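Baccell_00875 (Bacteroides cellulosilyticus DSM 14838, PDB 5NO8) probably acts as a polysaccharide lyase that removes L-rhamnose caps linked to glucuronic acid on complex arabinogalactan proteins. Local coordinates at residues 52-57 with 178-183; 146-151 with 174-179; 162-167 with 590-595; 213-218 with 606-611. All blocks are in the same frame, centred on the assembly; numbering follows the deposited sequence.

Contact 1: 52-57 with 178-183; sequences MNWVVK and AIRMGD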
loop_
_atom_site.group_PDB
_atom_site.type_symbol
_atom_site.label_atom_id
_atom_site.label_comp_id
_atom_site.label_asym_id
_atom_site.label_seq_id
_atom_site.Cartn_x
_atom_site.Cartn_y
_atom_site.Cartn_z
ATOM N N MET A 52 -22.104 -0.620 -11.228
ATOM C CA MET A 52 -20.663 -0.698 -11.428
ATOM C C MET A 52 -20.271 -1.973 -12.197
ATOM O O MET A 52 -20.833 -3.043 -11.977
ATOM C CB MET A 52 -19.998 -0.708 -10.052
ATOM C CG MET A 52 -18.535 -1.018 -10.092
ATOM S SD MET A 52 -17.859 -0.682 -8.487
ATOM C CE MET A 52 -16.246 -1.329 -8.854
ATOM N N ASN A 53 -19.296 -1.826 -13.079
ATOM C CA ASN A 53 -18.614 -2.957 -13.724
ATOM C C ASN A 53 -17.357 -3.247 -12.916
ATOM O O ASN A 53 -16.520 -2.374 -12.752
ATOM C CB ASN A 53 -18.227 -2.602 -15.152
ATOM C CG ASN A 53 -17.694 -3.801 -15.937
ATOM O OD1 ASN A 53 -17.611 -4.926 -15.429
ATOM N ND2 ASN A 53 -17.366 -3.564 -17.194
ATOM N N TRP A 54 -17.270 -4.448 -12.379
ATOM C CA TRP A 54 -16.173 -4.810 -11.478
ATOM C C TRP A 54 -14.897 -5.170 -12.215
ATOM O O TRP A 54 -13.832 -5.299 -11.573
ATOM C CB TRP A 54 -16.612 -5.921 -10.536
ATOM C CG TRP A 54 -17.623 -5.410 -9.572
ATOM C CD1 TRP A 54 -18.992 -5.309 -9.759
ATOM C CD2 TRP A 54 -17.361 -4.837 -8.295
ATOM N NE1 TRP A 54 -19.574 -4.745 -8.660
ATOM C CE2 TRP A 54 -18.603 -4.449 -7.744
ATOM C CE3 TRP A 54 -16.199 -4.653 -7.537
ATOM C CZ2 TRP A 54 -18.700 -3.862 -6.479
ATOM C CZ3 TRP A 54 -16.302 -4.089 -6.287
ATOM C CH2 TRP A 54 -17.547 -3.691 -5.769
ATOM N N VAL A 55 -14.971 -5.296 -13.534
ATOM C CA VAL A 55 -13.768 -5.475 -14.363
ATOM C C VAL A 55 -13.484 -4.298 -15.289
ATOM O O VAL A 55 -14.384 -3.527 -15.671
ATOM C CB VAL A 55 -13.773 -6.806 -15.169
ATOM C CG1 VAL A 55 -13.864 -8.003 -14.248
ATOM C CG2 VAL A 55 -14.878 -6.884 -16.202
ATOM N N VAL A 56 -12.211 -4.165 -15.635
ATOM C CA VAL A 56 -11.757 -3.226 -16.641
ATOM C C VAL A 56 -12.326 -3.715 -17.969
ATOM O O VAL A 56 -12.329 -4.913 -18.215
ATOM C CB VAL A 56 -10.211 -3.187 -16.718
ATOM C CG1 VAL A 56 -9.733 -2.173 -17.759
ATOM C CG2 VAL A 56 -9.619 -2.835 -15.354
ATOM N N LYS A 57 -12.775 -2.800 -18.825
ATOM C CA LYS A 57 -13.206 -3.208 -20.172
ATOM C C LYS A 57 -12.014 -3.648 -20.989
ATOM O O LYS A 57 -10.956 -3.025 -20.950
ATOM C CB LYS A 57 -13.972 -2.090 -20.868
ATOM C CG LYS A 57 -15.365 -1.920 -20.274
ATOM C CD LYS A 57 -16.209 -0.952 -21.082
ATOM C CE LYS A 57 -15.677 0.456 -20.941
ATOM N NZ LYS A 57 -16.637 1.463 -21.458
ATOM N N ALA A 178 -12.793 -6.956 -2.968
ATOM C CA ALA A 178 -12.852 -5.752 -3.743
ATOM C C ALA A 178 -13.860 -4.790 -3.143
ATOM O O ALA A 178 -15.057 -5.029 -3.167
ATOM C CB ALA A 178 -13.185 -6.085 -5.175
ATOM N N ILE A 179 -13.342 -3.709 -2.560
ATOM C CA ILE A 179 -14.154 -2.736 -1.839
ATOM C C ILE A 179 -14.354 -1.513 -2.713
ATOM O O ILE A 179 -13.401 -0.874 -3.126
ATOM C CB ILE A 179 -13.483 -2.352 -0.507
ATOM C CG1 ILE A 179 -13.308 -3.577 0.399
ATOM C CG2 ILE A 179 -14.261 -1.260 0.203
ATOM C CD1 ILE A 179 -14.580 -4.276 0.812
ATOM N N ARG A 180 -15.599 -1.208 -3.043
ATOM C CA ARG A 180 -15.901 -0.003 -3.798
ATOM C C ARG A 180 -15.278 1.189 -3.092
ATOM O O ARG A 180 -15.355 1.300 -1.865
ATOM C CB ARG A 180 -17.414 0.196 -3.932
ATOM C CG ARG A 180 -17.817 1.247 -4.963
ATOM C CD ARG A 180 -19.280 1.605 -4.754
ATOM N NE ARG A 180 -20.140 0.423 -4.733
ATOM C CZ ARG A 180 -20.870 -0.054 -5.741
ATOM N NH1 ARG A 180 -20.925 0.548 -6.918
ATOM N NH2 ARG A 180 -21.569 -1.158 -5.555
ATOM N N MET A 181 -14.629 2.057 -3.850
ATOM C CA MET A 181 -13.739 3.058 -3.242
ATOM C C MET A 181 -14.479 4.050 -2.330
ATOM O O MET A 181 -13.934 4.488 -1.303
ATOM C CB MET A 181 -12.883 3.769 -4.288
ATOM C CG MET A 181 -11.952 2.836 -5.066
ATOM S SD MET A 181 -10.860 3.747 -6.138
ATOM C CE MET A 181 -9.938 2.428 -6.934
ATOM N N GLY A 182 -15.732 4.345 -2.655
ATOM C CA GLY A 182 -16.581 5.175 -1.780
ATOM C C GLY A 182 -17.174 4.461 -0.591
ATOM O O GLY A 182 -17.935 5.054 0.154
ATOM N N ASP A 183 -16.882 3.172 -0.445
ATOM C CA ASP A 183 -17.404 2.321 0.612
ATOM C C ASP A 183 -18.879 1.966 0.503
ATOM O O ASP A 183 -19.406 1.332 1.405
ATOM C CB ASP A 183 -17.095 2.873 2.018
ATOM C CG ASP A 183 -17.184 1.801 3.101
ATOM O OD1 ASP A 183 -16.566 0.734 2.926
ATOM O OD2 ASP A 183 -17.878 2.016 4.108
#

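Contact 2: 146-151 with 174-179; sequences TPFNDN and AYVNAI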
loop_
_atom_site.group_PDB
_atom_site.type_symbol
_atom_site.label_atom_id
_atom_site.label_comp_id
_atom_site.label_asym_id
_atom_site.label_seq_id
_atom_site.Cartn_x
_atom_site.Cartn_y
_atom_site.Cartn_z
ATOM N N THR A 146 -7.589 -11.613 -13.952
ATOM C CA THR A 146 -8.734 -11.191 -13.144
ATOM C C THR A 146 -8.666 -9.663 -13.118
ATOM O O THR A 146 -8.180 -9.065 -12.141
ATOM C CB THR A 146 -8.723 -11.797 -11.724
ATOM O OG1 THR A 146 -7.520 -11.409 -11.056
ATOM C CG2 THR A 146 -8.859 -13.317 -11.761
ATOM N N PRO A 147 -9.099 -9.019 -14.212
ATOM C CA PRO A 147 -8.853 -7.580 -14.391
ATOM C C PRO A 147 -9.825 -6.725 -13.592
ATOM O O PRO A 147 -10.633 -6.011 -14.159
ATOM C CB PRO A 147 -8.987 -7.384 -15.898
ATOM C CG PRO A 147 -9.941 -8.450 -16.312
ATOM C CD PRO A 147 -9.651 -9.629 -15.429
ATOM N N PHE A 148 -9.705 -6.798 -12.270
ATOM C CA PHE A 148 -10.527 -5.983 -11.349
ATOM C C PHE A 148 -10.336 -4.504 -11.686
ATOM O O PHE A 148 -9.219 -4.062 -12.032
ATOM C CB PHE A 148 -10.162 -6.233 -9.881
ATOM C CG PHE A 148 -10.542 -7.587 -9.367
ATOM C CD1 PHE A 148 -11.828 -7.838 -8.905
ATOM C CD2 PHE A 148 -9.594 -8.608 -9.305
ATOM C CE1 PHE A 148 -12.185 -9.094 -8.413
ATOM C CE2 PHE A 148 -9.945 -9.863 -8.835
ATOM C CZ PHE A 148 -11.234 -10.106 -8.395
ATOM N N ASN A 149 -11.428 -3.739 -11.558
ATOM C CA ASN A 149 -11.494 -2.343 -12.022
ATOM C C ASN A 149 -10.917 -1.395 -10.970
ATOM O O ASN A 149 -11.647 -0.643 -10.320
ATOM C CB ASN A 149 -12.961 -2.014 -12.380
ATOM C CG ASN A 149 -13.103 -0.864 -13.354
ATOM O OD1 ASN A 149 -12.139 -0.382 -13.923
ATOM N ND2 ASN A 149 -14.355 -0.425 -13.555
ATOM N N ASP A 150 -9.606 -1.506 -10.767
ATOM C CA ASP A 150 -8.873 -0.800 -9.723
ATOM C C ASP A 150 -8.003 0.224 -10.434
ATOM O O ASP A 150 -6.886 -0.058 -10.912
ATOM C CB ASP A 150 -8.032 -1.774 -8.885
ATOM C CG ASP A 150 -7.423 -1.125 -7.639
ATOM O OD1 ASP A 150 -7.187 0.122 -7.625
ATOM O OD2 ASP A 150 -7.189 -1.868 -6.644
ATOM N N ASN A 151 -8.548 1.425 -10.561
ATOM C CA ASN A 151 -7.858 2.514 -11.230
ATOM C C ASN A 151 -8.519 3.844 -10.830
ATOM O O ASN A 151 -9.551 3.839 -10.166
ATOM C CB ASN A 151 -7.834 2.292 -12.751
ATOM C CG ASN A 151 -9.188 1.919 -13.298
ATOM O OD1 ASN A 151 -10.065 2.772 -13.360
ATOM N ND2 ASN A 151 -9.373 0.627 -13.675
ATOM N N ALA A 174 -6.650 -18.467 -0.487
ATOM C CA ALA A 174 -6.504 -17.205 -1.172
ATOM C C ALA A 174 -7.869 -16.543 -1.400
ATOM O O ALA A 174 -8.891 -17.198 -1.447
ATOM C CB ALA A 174 -5.797 -17.414 -2.495
ATOM N N TYR A 175 -7.854 -15.222 -1.550
ATOM C CA TYR A 175 -9.049 -14.465 -1.805
ATOM C C TYR A 175 -8.733 -13.111 -2.421
ATOM O O TYR A 175 -7.602 -12.653 -2.431
ATOM C CB TYR A 175 -9.881 -14.297 -0.523
ATOM C CG TYR A 175 -9.236 -13.483 0.572
ATOM C CD1 TYR A 175 -9.118 -12.093 0.483
ATOM C CD2 TYR A 175 -8.723 -14.105 1.699
ATOM C CE1 TYR A 175 -8.524 -11.362 1.483
ATOM C CE2 TYR A 175 -8.162 -13.377 2.714
ATOM C CZ TYR A 175 -8.072 -12.004 2.598
ATOM O OH TYR A 175 -7.460 -11.283 3.581
ATOM N N VAL A 176 -9.786 -12.471 -2.916
ATOM C CA VAL A 176 -9.771 -11.065 -3.258
ATOM C C VAL A 176 -11.015 -10.410 -2.640
ATOM O O VAL A 176 -12.140 -10.904 -2.787
ATOM C CB VAL A 176 -9.742 -10.793 -4.775
ATOM C CG1 VAL A 176 -9.658 -9.304 -5.018
ATOM C CG2 VAL A 176 -8.573 -11.491 -5.478
ATOM N N ASN A 177 -10.792 -9.330 -1.898
ATOM C CA ASN A 177 -11.866 -8.530 -1.354
ATOM C C ASN A 177 -11.822 -7.198 -2.075
ATOM O O ASN A 177 -10.901 -6.429 -1.876
ATOM C CB ASN A 177 -11.674 -8.363 0.139
ATOM C CG ASN A 177 -12.805 -7.604 0.793
ATOM O OD1 ASN A 177 -13.895 -7.468 0.208
ATOM N ND2 ASN A 177 -12.557 -7.080 1.986
ATOM N N ALA A 178 -12.793 -6.956 -2.968
ATOM C CA ALA A 178 -12.852 -5.752 -3.743
ATOM C C ALA A 178 -13.860 -4.790 -3.143
ATOM O O ALA A 178 -15.057 -5.029 -3.167
ATOM C CB ALA A 178 -13.185 -6.085 -5.175
ATOM N N ILE A 179 -13.342 -3.709 -2.560
ATOM C CA ILE A 179 -14.154 -2.736 -1.839
ATOM C C ILE A 179 -14.354 -1.513 -2.713
ATOM O O ILE A 179 -13.401 -0.874 -3.126
ATOM C CB ILE A 179 -13.483 -2.352 -0.507
ATOM C CG1 ILE A 179 -13.308 -3.577 0.399
ATOM C CG2 ILE A 179 -14.261 -1.260 0.203
ATOM C CD1 ILE A 179 -14.580 -4.276 0.812
#

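Contact 3: 162-167 with 590-595; sequences RAHTHI and VAIRHW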
loop_
_atom_site.group_PDB
_atom_site.type_symbol
_atom_site.label_atom_id
_atom_site.label_comp_id
_atom_site.label_asym_id
_atom_site.label_seq_id
_atom_site.Cartn_x
_atom_site.Cartn_y
_atom_site.Cartn_z
ATOM N N ARG A 162 -15.363 2.282 -8.970
ATOM C CA ARG A 162 -14.073 1.570 -8.982
ATOM C C ARG A 162 -13.880 0.895 -7.643
ATOM O O ARG A 162 -14.578 1.196 -6.678
ATOM C CB ARG A 162 -12.899 2.498 -9.289
ATOM C CG ARG A 162 -12.968 3.218 -10.634
ATOM C CD ARG A 162 -12.854 2.223 -11.785
ATOM N NE ARG A 162 -12.793 2.878 -13.081
ATOM C CZ ARG A 162 -13.858 3.329 -13.755
ATOM N NH1 ARG A 162 -15.080 3.202 -13.268
ATOM N NH2 ARG A 162 -13.685 3.931 -14.925
ATOM N N ALA A 163 -12.931 -0.028 -7.587
ATOM C CA ALA A 163 -12.744 -0.831 -6.366
ATOM C C ALA A 163 -11.282 -0.903 -5.945
ATOM O O ALA A 163 -10.405 -1.102 -6.777
ATOM C CB ALA A 163 -13.286 -2.227 -6.581
ATOM N N HIS A 164 -11.058 -0.765 -4.640
ATOM C CA HIS A 164 -9.774 -1.129 -4.027
ATOM C C HIS A 164 -9.740 -2.658 -3.930
ATOM O O HIS A 164 -10.562 -3.267 -3.234
ATOM C CB HIS A 164 -9.655 -0.507 -2.649
ATOM C CG HIS A 164 -9.621 0.988 -2.671
ATOM N ND1 HIS A 164 -8.756 1.693 -3.475
ATOM C CD2 HIS A 164 -10.316 1.908 -1.957
ATOM C CE1 HIS A 164 -8.919 2.987 -3.252
ATOM N NE2 HIS A 164 -9.868 3.144 -2.349
ATOM N N THR A 165 -8.798 -3.268 -4.637
ATOM C CA THR A 165 -8.758 -4.713 -4.763
ATOM C C THR A 165 -7.733 -5.296 -3.788
ATOM O O THR A 165 -6.545 -5.123 -3.969
ATOM C CB THR A 165 -8.461 -5.041 -6.232
ATOM O OG1 THR A 165 -9.463 -4.385 -7.041
ATOM C CG2 THR A 165 -8.558 -6.481 -6.476
ATOM N N HIS A 166 -8.210 -5.955 -2.752
ATOM C CA HIS A 166 -7.349 -6.473 -1.686
ATOM C C HIS A 166 -7.094 -7.930 -1.999
ATOM O O HIS A 166 -7.968 -8.780 -1.792
ATOM C CB HIS A 166 -8.034 -6.275 -0.359
ATOM C CG HIS A 166 -8.256 -4.827 -0.054
ATOM N ND1 HIS A 166 -7.209 -3.932 0.040
ATOM C CD2 HIS A 166 -9.399 -4.097 0.076
ATOM C CE1 HIS A 166 -7.702 -2.715 0.243
ATOM N NE2 HIS A 166 -9.023 -2.791 0.291
ATOM N N ILE A 167 -5.885 -8.193 -2.480
ATOM C CA ILE A 167 -5.500 -9.526 -2.946
ATOM C C ILE A 167 -4.744 -10.229 -1.828
ATOM O O ILE A 167 -3.827 -9.639 -1.267
ATOM C CB ILE A 167 -4.590 -9.434 -4.171
ATOM C CG1 ILE A 167 -5.266 -8.611 -5.273
ATOM C CG2 ILE A 167 -4.242 -10.835 -4.687
ATOM C CD1 ILE A 167 -4.294 -8.190 -6.345
ATOM N N VAL A 590 -2.239 -1.703 5.461
ATOM C CA VAL A 590 -1.323 -0.936 4.644
ATOM C C VAL A 590 -2.032 -0.522 3.361
ATOM O O VAL A 590 -2.389 -1.346 2.517
ATOM C CB VAL A 590 -0.074 -1.766 4.298
ATOM C CG1 VAL A 590 0.865 -1.006 3.378
ATOM C CG2 VAL A 590 0.669 -2.195 5.581
ATOM N N ALA A 591 -2.153 0.779 3.162
ATOM C CA ALA A 591 -2.880 1.280 2.016
ATOM C C ALA A 591 -2.313 0.839 0.667
ATOM O O ALA A 591 -1.088 0.857 0.436
ATOM C CB ALA A 591 -2.913 2.786 2.073
ATOM N N ILE A 592 -3.229 0.549 -0.254
ATOM C CA ILE A 592 -2.867 0.315 -1.622
ATOM C C ILE A 592 -2.213 1.572 -2.180
ATOM O O ILE A 592 -2.798 2.649 -2.156
ATOM C CB ILE A 592 -4.079 -0.021 -2.500
ATOM C CG1 ILE A 592 -4.723 -1.349 -2.070
ATOM C CG2 ILE A 592 -3.651 -0.082 -3.977
ATOM C CD1 ILE A 592 -6.122 -1.527 -2.622
ATOM N N ARG A 593 -0.979 1.408 -2.623
ATOM C CA ARG A 593 -0.201 2.411 -3.344
ATOM C C ARG A 593 0.610 1.627 -4.367
ATOM O O ARG A 593 1.008 0.484 -4.115
ATOM C CB ARG A 593 0.706 3.201 -2.398
ATOM C CG ARG A 593 -0.041 3.856 -1.240
ATOM C CD ARG A 593 0.836 4.715 -0.311
ATOM N NE ARG A 593 1.600 5.687 -1.077
ATOM C CZ ARG A 593 1.117 6.840 -1.558
ATOM N NH1 ARG A 593 -0.115 7.236 -1.281
ATOM N NH2 ARG A 593 1.881 7.597 -2.311
ATOM N N HIS A 594 0.821 2.187 -5.542
ATOM C CA HIS A 594 1.359 1.391 -6.656
ATOM C C HIS A 594 2.121 2.167 -7.732
ATOM O O HIS A 594 2.259 1.709 -8.866
ATOM C CB HIS A 594 0.258 0.519 -7.269
ATOM C CG HIS A 594 -0.918 1.287 -7.802
ATOM N ND1 HIS A 594 -0.828 2.154 -8.880
ATOM C CD2 HIS A 594 -2.205 1.314 -7.403
ATOM C CE1 HIS A 594 -2.019 2.671 -9.113
ATOM N NE2 HIS A 594 -2.880 2.156 -8.256
ATOM N N TRP A 595 2.716 3.291 -7.356
ATOM C CA TRP A 595 3.486 4.109 -8.315
ATOM C C TRP A 595 4.832 4.662 -7.834
ATOM O O TRP A 595 5.642 5.097 -8.656
ATOM C CB TRP A 595 2.589 5.266 -8.796
ATOM C CG TRP A 595 2.084 6.061 -7.676
ATOM C CD1 TRP A 595 2.690 7.129 -7.081
ATOM C CD2 TRP A 595 0.878 5.832 -6.966
ATOM N NE1 TRP A 595 1.919 7.580 -6.042
ATOM C CE2 TRP A 595 0.813 6.782 -5.935
ATOM C CE3 TRP A 595 -0.152 4.910 -7.097
ATOM C CZ2 TRP A 595 -0.250 6.836 -5.052
ATOM C CZ3 TRP A 595 -1.195 4.953 -6.214
ATOM C CH2 TRP A 595 -1.234 5.905 -5.196
#

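Contact 4: 213-218 with 606-611; sequences QTRGII and FGDTFP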
loop_
_atom_site.group_PDB
_atom_site.type_symbol
_atom_site.label_atom_id
_atom_site.label_comp_id
_atom_site.label_asym_id
_atom_site.label_seq_id
_atom_site.Cartn_x
_atom_site.Cartn_y
_atom_site.Cartn_z
ATOM N N GLN A 213 -2.120 6.348 -12.602
ATOM C CA GLN A 213 -3.569 6.454 -12.499
ATOM C C GLN A 213 -4.315 5.129 -12.674
ATOM O O GLN A 213 -5.547 5.103 -12.716
ATOM C CB GLN A 213 -4.105 7.444 -13.547
ATOM C CG GLN A 213 -3.326 8.737 -13.723
ATOM C CD GLN A 213 -3.178 9.523 -12.436
ATOM O OE1 GLN A 213 -3.975 9.387 -11.505
ATOM N NE2 GLN A 213 -2.162 10.367 -12.390
ATOM N N THR A 214 -3.567 4.029 -12.769
ATOM C CA THR A 214 -4.167 2.723 -12.864
ATOM C C THR A 214 -3.306 1.707 -12.167
ATOM O O THR A 214 -2.107 1.810 -12.246
ATOM C CB THR A 214 -4.327 2.286 -14.321
ATOM O OG1 THR A 214 -4.910 0.985 -14.342
ATOM C CG2 THR A 214 -3.000 2.244 -15.090
ATOM N N ARG A 215 -3.939 0.717 -11.549
ATOM C CA ARG A 215 -3.209 -0.358 -10.926
ATOM C C ARG A 215 -2.722 -1.348 -11.969
ATOM O O ARG A 215 -1.856 -2.178 -11.694
ATOM C CB ARG A 215 -4.056 -1.040 -9.889
ATOM C CG ARG A 215 -3.252 -1.895 -8.930
ATOM C CD ARG A 215 -4.011 -2.136 -7.678
ATOM N NE ARG A 215 -3.318 -3.075 -6.812
ATOM C CZ ARG A 215 -3.894 -3.685 -5.793
ATOM N NH1 ARG A 215 -5.188 -3.453 -5.490
ATOM N NH2 ARG A 215 -3.180 -4.542 -5.068
ATOM N N GLY A 216 -3.268 -1.264 -13.180
ATOM C CA GLY A 216 -2.946 -2.190 -14.225
ATOM C C GLY A 216 -3.879 -3.393 -14.209
ATOM O O GLY A 216 -4.987 -3.344 -13.667
ATOM N N ILE A 217 -3.437 -4.450 -14.873
ATOM C CA ILE A 217 -4.220 -5.665 -15.064
ATOM C C ILE A 217 -3.669 -6.754 -14.161
ATOM O O ILE A 217 -2.545 -7.149 -14.327
ATOM C CB ILE A 217 -4.178 -6.156 -16.516
ATOM C CG1 ILE A 217 -4.711 -5.079 -17.482
ATOM C CG2 ILE A 217 -4.957 -7.466 -16.684
ATOM C CD1 ILE A 217 -6.116 -4.608 -17.221
ATOM N N ILE A 218 -4.496 -7.239 -13.257
ATOM C CA ILE A 218 -4.103 -8.276 -12.277
ATOM C C ILE A 218 -4.225 -9.666 -12.906
ATOM O O ILE A 218 -5.220 -9.960 -13.562
ATOM C CB ILE A 218 -4.986 -8.183 -11.021
ATOM C CG1 ILE A 218 -4.722 -6.842 -10.296
ATOM C CG2 ILE A 218 -4.778 -9.380 -10.099
ATOM C CD1 ILE A 218 -5.873 -6.336 -9.474
ATOM N N PHE A 606 6.869 0.919 -11.848
ATOM C CA PHE A 606 5.481 1.041 -11.452
ATOM C C PHE A 606 5.043 -0.306 -10.883
ATOM O O PHE A 606 5.629 -1.338 -11.191
ATOM C CB PHE A 606 4.571 1.376 -12.637
ATOM C CG PHE A 606 4.610 2.813 -13.052
ATOM C CD1 PHE A 606 3.972 3.768 -12.297
ATOM C CD2 PHE A 606 5.291 3.205 -14.210
ATOM C CE1 PHE A 606 3.992 5.109 -12.668
ATOM C CE2 PHE A 606 5.307 4.535 -14.599
ATOM C CZ PHE A 606 4.663 5.492 -13.820
ATOM N N GLY A 607 4.018 -0.275 -10.063
ATOM C CA GLY A 607 3.418 -1.469 -9.496
ATOM C C GLY A 607 3.289 -1.398 -7.991
ATOM O O GLY A 607 3.879 -0.516 -7.335
ATOM N N ASP A 608 2.543 -2.344 -7.433
ATOM C CA ASP A 608 2.153 -2.313 -6.011
ATOM C C ASP A 608 3.367 -2.226 -5.100
ATOM O O ASP A 608 4.261 -3.054 -5.201
ATOM C CB ASP A 608 1.388 -3.563 -5.598
ATOM C CG ASP A 608 0.053 -3.732 -6.325
ATOM O OD1 ASP A 608 -0.340 -2.840 -7.085
ATOM O OD2 ASP A 608 -0.570 -4.780 -6.116
ATOM N N THR A 609 3.380 -1.215 -4.234
ATOM C CA THR A 609 4.435 -1.004 -3.259
ATOM C C THR A 609 3.746 -1.266 -1.930
ATOM O O THR A 609 2.813 -0.537 -1.537
ATOM C CB THR A 609 4.920 0.464 -3.289
ATOM O OG1 THR A 609 3.765 1.315 -3.169
ATOM C CG2 THR A 609 5.582 0.759 -4.552
ATOM N N PHE A 610 4.142 -2.342 -1.260
ATOM C CA PHE A 610 3.542 -2.732 -0.008
ATOM C C PHE A 610 4.639 -3.144 0.970
ATOM O O PHE A 610 5.167 -4.241 0.836
ATOM C CB PHE A 610 2.636 -3.930 -0.206
ATOM C CG PHE A 610 1.277 -3.628 -0.750
ATOM C CD1 PHE A 610 0.350 -2.900 -0.015
ATOM C CD2 PHE A 610 0.850 -4.232 -1.934
ATOM C CE1 PHE A 610 -0.947 -2.725 -0.469
ATOM C CE2 PHE A 610 -0.430 -4.029 -2.409
ATOM C CZ PHE A 610 -1.334 -3.282 -1.684
ATOM N N PRO A 611 5.005 -2.314 1.944
ATOM C CA PRO A 611 4.458 -0.999 2.190
ATOM C C PRO A 611 5.186 0.063 1.426
ATOM O O PRO A 611 6.333 -0.130 0.976
ATOM C CB PRO A 611 4.653 -0.835 3.700
ATOM C CG PRO A 611 5.894 -1.593 3.989
ATOM C CD PRO A 611 5.997 -2.691 2.968
HETATM O O HOH W 1 0.112 -2.193 -9.643
#

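Contact 1: 52-57 with 178-183
Strand 175-180 of the eight-stranded antiparallel sheet is covered here by loop 52-57, with Met52 and Trp54 set against Ala178 and Arg180. The six-membered end of the indole does most of the work on the loop side. Trp54 CZ3 lies 3.9 Å from Ala178 CB and 3.5 Å from Ala178 O, so it rests on both the methyl and the peptide carbonyl, while Trp54 CZ2 comes within 4.0 Å of Arg180 NH2. Indole and guanidinium planes are turned 74° apart, so the arginine does not stack flat on the ring. Met52 fills the corner between them: its extended chain, with CG anti to the backbone N (chi1 170°), carries SD to 3.7 Å from Arg180 NH1 over the guanidinium and sets CE above one face of the indole. Between the two contact residues, Asn53 OD1 accepts from Val55 N at 3.3 Å, an Asx turn around Trp54. Replacing Trp54 with an alanine would probably remove the indole's share of the packing on Ala178, open a gap beside Arg180 and leave Met52 CE without the ring it lies on. Arg180 sits where the strand ends and a type I turn to Asp183 begins, closed by Asp183 N to Arg180 O at 2.8 Å. The buried guanidinium has partners at all three nitrogens: NE bonds to Phe184 O, NH1 to Asn160 O, and NH2 to Pro186 O and to Asp48, whose salt bridge probably balances the charge.

Contact 2: 146-151 with 174-179
One face of the Phe148 ring is taken by Val176, whose CG1 sits 4.1 Å from the ring centroid and 23° off its normal, a CH-pi contact displaced toward the rim. The closest carbon is Phe148 CZ, 3.8 Å from Val176 CG1, and the other branch also joins in, with Val176 CG2 4.0 Å from Phe148 CE2. Ala178 CB meets the ring obliquely at Phe148 CD1, 4.3 Å away, and Trp72 adds an edge-to-face ring contact. Phe148 gets there because its CG stands anti to the carbonyl carbon (chi1 -69°), which sends the ring toward the strand. Val176 and Ala178 are alternate residues of strand 175-180, pointing to the same side of the antiparallel sheet, and loop 146-151 crosses over that side just after strand 137-145. Two inverse gamma turns, centred on Pro147 and Asn149, bend the chain immediately before and after the phenylalanine. A leucine in place of Phe148 would probably lose the flat surface under Val176 CG1 and the ring partner of Trp72. Beyond the ring the loop turns polar: Asn151 ND2 donates to Asn149 OD1 at 3.0 Å, and Asn149 ND2 reaches Asn53 O.

Contact 3: 162-167 with 590-595
Strand 163-167 and the irregular segment 590-595 approach most closely at His164 and Ile592, whose CA atoms are 7.5 Å apart, too far for backbone pairing. A single side chain bridges the gap. Ile592 points at the strand: with CG1 anti to the carbonyl carbon (chi1 -65°) and the next bond extended (chi2 164°), its terminal CD1 is carried out to the strand and settles between two histidines. Ile592 CD1 touches His164 at CB, 3.7 Å away, and His166 at the ring, where CE1 is 3.5 Å from it; the imidazole is met obliquely. The same methyl, Ile592 CD1, also lies 3.8 Å from Thr165 N, so the backbone between the histidines is covered too. His166 keeps its polar end occupied, since NE2 bonds to Ala577 O, and the ring of His164 meets that of Phe578. Ala577 and Phe578 both belong to the loop after helix 562-576, and Ile592 itself pairs through its backbone with Phe578. The contact thus sets the edge strand 163-168 of an antiparallel sheet against the loop leading into helix 596-600, an interface between sheet and helical regions consistent with polysaccharide lyases that pair an alpha-helical toroid with antiparallel beta-sheets.

Contact 4: 213-218 with 606-611
Arg215 and Asp608 form the tight part of this contact, a side-on salt bridge with two nitrogens on two oxygens. Arg215 NE donates to Asp608 OD1 at 3.0 Å. Arg215 NH2 donates to Asp608 OD2 at 2.8 Å, nearly straight at 165° and in the guanidinium plane. The groups are not coplanar, however: their planes stand 49° apart, and OD2 is approached from above the carboxylate. A bridging water belongs to this tight part, giving bonds to Arg215 O at 2.8 Å and to Asp608 OD1 at 2.7 Å. Looser is the approach of Phe610, which brings only its edge, CE2, to within 3.9 Å of Arg215 NH2. Neither charge depends on the other alone: Arg215 NH1 is bound to Asp150 and to Thr165 O, and Asp608 OD2 also bonds to Tyr200 OH. The salt bridge therefore lies between strands 163-168 and 199-203, just before strand 217-221 begins, with the loop from helix 596-600 to helix 615-629 supplying the aspartate.

All four contacts are buried, contacts 3 and 4 nearest the centre of the chain (about 6 and 9 Å between centres) and contact 1 furthest from it (about 18 Å). Contacts 1 and 2 both touch Ala178 on strand 175-180, and their two loops probably bond to each other through Trp54 O and Asn149 N; contact 3 uses the adjoining edge strand, 163-168. These three rest mainly on packing, although contact 1 includes a charged arginine. Contact 4 instead carries a salt bridge. Contacts 3 and 4 bring the sheet region against loops more than 380 residues further along the chain, and Gly607 N probably bonds to His594 O between those loops. Arg215 joins contact 4 to contacts 2 and 3.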